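Local coordinates for 3-oxoacyl-[acyl-carrier protein] synthase (Thermus thermophilus, PDB 1UB7), which probably catalyses the first condensation step of fatty acid synthesis, joining an acetyl group from acetyl-CoA to a two-carbon unit from malonyl-ACP, at residues A[113-118]-A[176-181]; A[172-177]-A[314-319]. One frame throughout, in Å; residues are numbered along the deposited sequence.

Both contacts are buried and share strand 172-180, with Phe-176 and Val-177 common to the two. Contact 1 lays helix 112-125 across one face of that strand beside the dimer interface; contact 2 joins its edge to strand 311-318 in the same sheet. Their chemistry follows from this. The helix-to-sheet contact is mostly apolar and buries less surface, whereas the strand pair is held by a run of backbone hydrogen bonds whose register shifts by one residue at a beta bulge, and only Arg-174 in it is well exposed. The two also touch directly: Leu-117 CB packs on Phe-173 CZ at 4.0 Å, and Ile-114 CG2 on Ala-315 CB at 4.2 Å.

Contact 1 of 2, residues A[113-118]-A[176-181]; sequences WIYALA and FVLGAD
Tyr-115 and Ala-118 of helix 112-125, in the central helical layer of the thiolase fold, pack on Phe-176 and Leu-178 of strand 172-180. The helix begins shortly after Cys-110, the predicted active-site cysteine. The axes of 113-118 and 176-180 approach to 9.5 Å, with 124° between their directions. Phe-176 holds CG anti to its carbonyl carbon (chi1 -73°), and its ring presents a face to Ala-118. Ala-118 CA makes a CH-pi contact 3.7 Å from the ring centroid, shifted toward the rim, while its CB comes within 3.6 Å of Phe-176 CD1. Leu-117 adds its CB to the same ring, 4.2 Å from Phe-176 CE1. The small alanine thus lets the backbone of the helix come right up to the aromatic plane.

Farther along the strand, Tyr-115 and Leu-178 run alongside one another in opposing senses. Tyr-115 starts with its CB directed away from the strand, yet its ring returns to touch Leu-178, CD1 lying 3.8 Å from Leu-178 CD2. Its hydroxyl reaches Gly-179 O at 2.9 Å in a weak hydrogen bond, with Gly-179 O at the ring edge; the position of OH is uncertain because another atom of the model crowds it. The second subunit packs on both ends of the contact: its Tyr-104 on Tyr-115, its Phe-102 on Leu-178 and its Leu-128 on Ala-118. The methyls of Leu-178 divide: CD2 lies against Tyr-115, with Ile-114 CG2 farther off, and CD1 rests 3.8 Å from Ala-118 CB.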
# COMPACT_ATOMS: atom_id res chain seq x y z
N TRP A 113 9.01 -4.20 2.37
CA TRP A 113 8.83 -5.59 2.77
C TRP A 113 8.78 -5.78 4.27
O TRP A 113 7.96 -6.57 4.78
CB TRP A 113 9.94 -6.46 2.18
CG TRP A 113 9.60 -7.92 2.27
CD1 TRP A 113 8.62 -8.56 1.59
CD2 TRP A 113 10.26 -8.92 3.07
NE1 TRP A 113 8.62 -9.90 1.91
CE2 TRP A 113 9.61 -10.15 2.81
CE3 TRP A 113 11.32 -8.89 3.98
CZ2 TRP A 113 10.00 -11.34 3.42
CZ3 TRP A 113 11.71 -10.08 4.59
CH2 TRP A 113 11.05 -11.29 4.31
N ILE A 114 9.66 -5.09 4.99
CA ILE A 114 9.67 -5.18 6.45
C ILE A 114 8.38 -4.53 6.96
O ILE A 114 7.79 -4.99 7.95
CB ILE A 114 10.87 -4.45 7.06
CG1 ILE A 114 12.17 -5.06 6.53
CG2 ILE A 114 10.85 -4.60 8.56
CD1 ILE A 114 13.42 -4.39 7.09
N TYR A 115 7.96 -3.45 6.29
CA TYR A 115 6.71 -2.77 6.61
C TYR A 115 5.59 -3.82 6.45
O TYR A 115 4.72 -3.96 7.31
CB TYR A 115 6.49 -1.62 5.63
CG TYR A 115 6.83 -0.26 6.18
CD1 TYR A 115 8.10 -0.01 6.73
CD2 TYR A 115 5.89 0.77 6.20
CE1 TYR A 115 8.41 1.24 7.27
CE2 TYR A 115 6.20 2.02 6.74
CZ TYR A 115 7.46 2.24 7.28
OH TYR A 115 7.77 3.47 7.79
N ALA A 116 5.63 -4.56 5.34
CA ALA A 116 4.61 -5.59 5.10
C ALA A 116 4.63 -6.71 6.15
O ALA A 116 3.58 -7.27 6.49
CB ALA A 116 4.80 -6.20 3.71
N LEU A 117 5.82 -7.04 6.65
CA LEU A 117 5.94 -8.09 7.65
C LEU A 117 5.27 -7.61 8.93
O LEU A 117 4.55 -8.37 9.59
CB LEU A 117 7.42 -8.44 7.93
CG LEU A 117 8.21 -9.13 6.80
CD1 LEU A 117 9.67 -9.30 7.21
CD2 LEU A 117 7.59 -10.49 6.48
N ALA A 118 5.49 -6.34 9.27
CA ALA A 118 4.90 -5.77 10.47
C ALA A 118 3.39 -5.75 10.29
O ALA A 118 2.64 -6.15 11.20
CB ALA A 118 5.42 -4.36 10.69
N PHE A 176 9.74 -4.61 16.13
CA PHE A 176 9.66 -3.89 14.87
C PHE A 176 9.97 -2.44 15.19
O PHE A 176 9.49 -1.89 16.19
CB PHE A 176 8.25 -3.94 14.26
CG PHE A 176 7.85 -5.27 13.66
CD1 PHE A 176 8.32 -5.65 12.40
CD2 PHE A 176 6.98 -6.12 14.35
CE1 PHE A 176 7.93 -6.88 11.83
CE2 PHE A 176 6.58 -7.35 13.80
CZ PHE A 176 7.06 -7.73 12.54
N VAL A 177 10.78 -1.81 14.34
CA VAL A 177 11.09 -0.41 14.47
C VAL A 177 10.81 0.08 13.06
O VAL A 177 11.44 -0.38 12.11
CB VAL A 177 12.57 -0.17 14.85
CG1 VAL A 177 12.91 1.32 14.73
CG2 VAL A 177 12.80 -0.63 16.29
N LEU A 178 9.84 0.98 12.93
CA LEU A 178 9.45 1.50 11.63
C LEU A 178 9.38 3.02 11.68
O LEU A 178 8.96 3.60 12.69
CB LEU A 178 8.06 0.97 11.23
CG LEU A 178 7.71 -0.52 11.30
CD1 LEU A 178 6.25 -0.66 10.99
CD2 LEU A 178 8.55 -1.34 10.31
N GLY A 179 9.76 3.67 10.59
CA GLY A 179 9.71 5.12 10.58
C GLY A 179 9.77 5.77 9.21
O GLY A 179 10.10 5.13 8.21
N ALA A 180 9.44 7.05 9.18
CA ALA A 180 9.44 7.80 7.94
C ALA A 180 9.78 9.27 8.19
O ALA A 180 9.69 9.78 9.32
CB ALA A 180 8.06 7.71 7.26
N ASP A 181 10.18 9.94 7.13
CA ASP A 181 10.50 11.35 7.21
C ASP A 181 10.43 11.91 5.80
O ASP A 181 11.42 11.89 5.07
CB ASP A 181 11.88 11.57 7.81
CG ASP A 181 12.18 13.03 8.04
OD1 ASP A 181 12.13 13.79 7.05
OD2 ASP A 181 12.44 13.42 9.19

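Contact 2 of 2, residues A[172-177]-A[314-319]; sequences GFRSFV and AAVLTW
Gly-172 and Thr-318 form a hydrogen-bonded antiparallel pair, Gly-172 N giving to Thr-318 O at 2.9 Å and Thr-318 N to Gly-172 O at 2.7 Å. Strand 172-180, outermost within this chain in a mixed sheet, here pairs with 311-318. A classic beta bulge follows: Arg-174 and Ser-175 both face Val-316, whose O takes a bond from Arg-174 N at 2.7 Å and a weak one from Ser-175 N at 3.4 Å. Val-316 N gives to Ser-175 O, and Val-177 and Ala-314 exchange a further pair. Ser-175 OG bonds Ala-229 O and Thr-318 OG1 bonds His-300 ND1.

On the other face, Leu-317 CB lies 3.9 Å from Phe-173 CD1; its CD1 sits over the ring centre, though modelled too near Gly-172 to place exactly. Phe-176 CZ lies over the opposite face, toward its rim. An alanine at Phe-173 would probably open a gap between Leu-317 and Phe-176. Inward-facing backbone groups thus pair across the strands, while Ala-315 and Leu-317 bond Leu-303 and Val-301 of adjoining strand 300-307, Phe-173 bonds Ser-2 and Phe-176 O takes Lys-232 NZ; Val-316 O absorbs the bulge through one short bond and one weak.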
# COMPACT_ATOMS: atom_id res chain seq x y z
N GLY A 172 9.32 -16.52 16.39
CA GLY A 172 8.60 -15.46 15.72
C GLY A 172 9.15 -14.07 15.90
O GLY A 172 10.28 -13.87 16.35
N PHE A 173 8.32 -13.09 15.52
CA PHE A 173 8.71 -11.69 15.62
C PHE A 173 8.80 -11.21 17.07
O PHE A 173 7.90 -11.44 17.89
CB PHE A 173 7.73 -10.86 14.82
CG PHE A 173 7.93 -10.98 13.33
CD1 PHE A 173 9.08 -10.45 12.73
CD2 PHE A 173 6.98 -11.63 12.54
CE1 PHE A 173 9.28 -10.58 11.35
CE2 PHE A 173 7.18 -11.76 11.16
CZ PHE A 173 8.33 -11.23 10.57
N ARG A 174 9.90 -10.53 17.39
CA ARG A 174 10.10 -10.03 18.74
C ARG A 174 10.00 -8.52 18.81
O ARG A 174 9.70 -7.96 19.86
CB ARG A 174 11.45 -10.50 19.28
CG ARG A 174 11.59 -12.01 19.30
CD ARG A 174 12.80 -12.46 20.08
NE ARG A 174 12.71 -12.06 21.48
CZ ARG A 174 13.57 -12.41 22.42
NH1 ARG A 174 14.61 -13.18 22.11
NH2 ARG A 174 13.40 -12.00 23.67
N SER A 175 10.26 -7.86 17.69
CA SER A 175 10.18 -6.41 17.65
C SER A 175 10.15 -5.87 16.24
O SER A 175 10.50 -6.56 15.27
CB SER A 175 11.38 -5.80 18.38
OG SER A 175 12.58 -6.10 17.69
N PHE A 176 9.74 -4.61 16.13
CA PHE A 176 9.66 -3.89 14.87
C PHE A 176 9.97 -2.44 15.19
O PHE A 176 9.49 -1.89 16.19
CB PHE A 176 8.25 -3.94 14.26
CG PHE A 176 7.85 -5.27 13.66
CD1 PHE A 176 8.32 -5.65 12.40
CD2 PHE A 176 6.98 -6.12 14.35
CE1 PHE A 176 7.93 -6.88 11.83
CE2 PHE A 176 6.58 -7.35 13.80
CZ PHE A 176 7.06 -7.73 12.54
N VAL A 177 10.78 -1.81 14.34
CA VAL A 177 11.09 -0.41 14.47
C VAL A 177 10.81 0.08 13.06
O VAL A 177 11.44 -0.38 12.11
CB VAL A 177 12.57 -0.17 14.85
CG1 VAL A 177 12.91 1.32 14.73
CG2 VAL A 177 12.80 -0.63 16.29
N ALA A 314 13.22 -1.93 10.75
CA ALA A 314 14.06 -2.99 11.27
C ALA A 314 13.21 -3.94 12.10
O ALA A 314 12.22 -3.54 12.72
CB ALA A 314 15.16 -2.40 12.14
N ALA A 315 13.60 -5.22 12.11
CA ALA A 315 12.86 -6.22 12.85
C ALA A 315 13.77 -7.33 13.39
O ALA A 315 14.83 -7.62 12.84
CB ALA A 315 11.78 -6.82 11.97
N VAL A 316 13.34 -7.92 14.50
CA VAL A 316 14.05 -9.01 15.12
C VAL A 316 13.06 -10.16 15.13
O VAL A 316 11.94 -10.03 15.65
CB VAL A 316 14.48 -8.66 16.57
CG1 VAL A 316 14.88 -9.93 17.32
CG2 VAL A 316 15.65 -7.69 16.54
N LEU A 317 13.48 -11.27 14.55
CA LEU A 317 12.68 -12.47 14.40
C LEU A 317 13.45 -13.70 14.83
O LEU A 317 14.58 -13.91 14.38
CB LEU A 317 12.30 -12.63 12.92
CG LEU A 317 11.70 -13.95 12.44
CD1 LEU A 317 10.28 -14.11 12.98
CD2 LEU A 317 11.68 -13.95 10.92
N THR A 318 12.86 -14.50 15.71
CA THR A 318 13.49 -15.74 16.15
C THR A 318 13.00 -16.75 15.11
O THR A 318 11.83 -17.14 15.11
CB THR A 318 13.01 -16.15 17.56
OG1 THR A 318 13.62 -15.30 18.54
CG2 THR A 318 13.39 -17.60 17.84
N TRP A 319 13.91 -17.15 14.22
CA TRP A 319 13.61 -18.06 13.12
C TRP A 319 12.91 -19.39 13.45
O TRP A 319 13.08 -19.96 14.52
CB TRP A 319 14.90 -18.36 12.35
CG TRP A 319 14.64 -18.74 10.93
CD1 TRP A 319 14.60 -20.01 10.40
CD2 TRP A 319 14.30 -17.85 9.85
NE1 TRP A 319 14.26 -19.95 9.07
CE2 TRP A 319 14.06 -18.65 8.70
CE3 TRP A 319 14.16 -16.46 9.75
CZ2 TRP A 319 13.70 -18.09 7.46
CZ3 TRP A 319 13.81 -15.90 8.51
CH2 TRP A 319 13.58 -16.72 7.39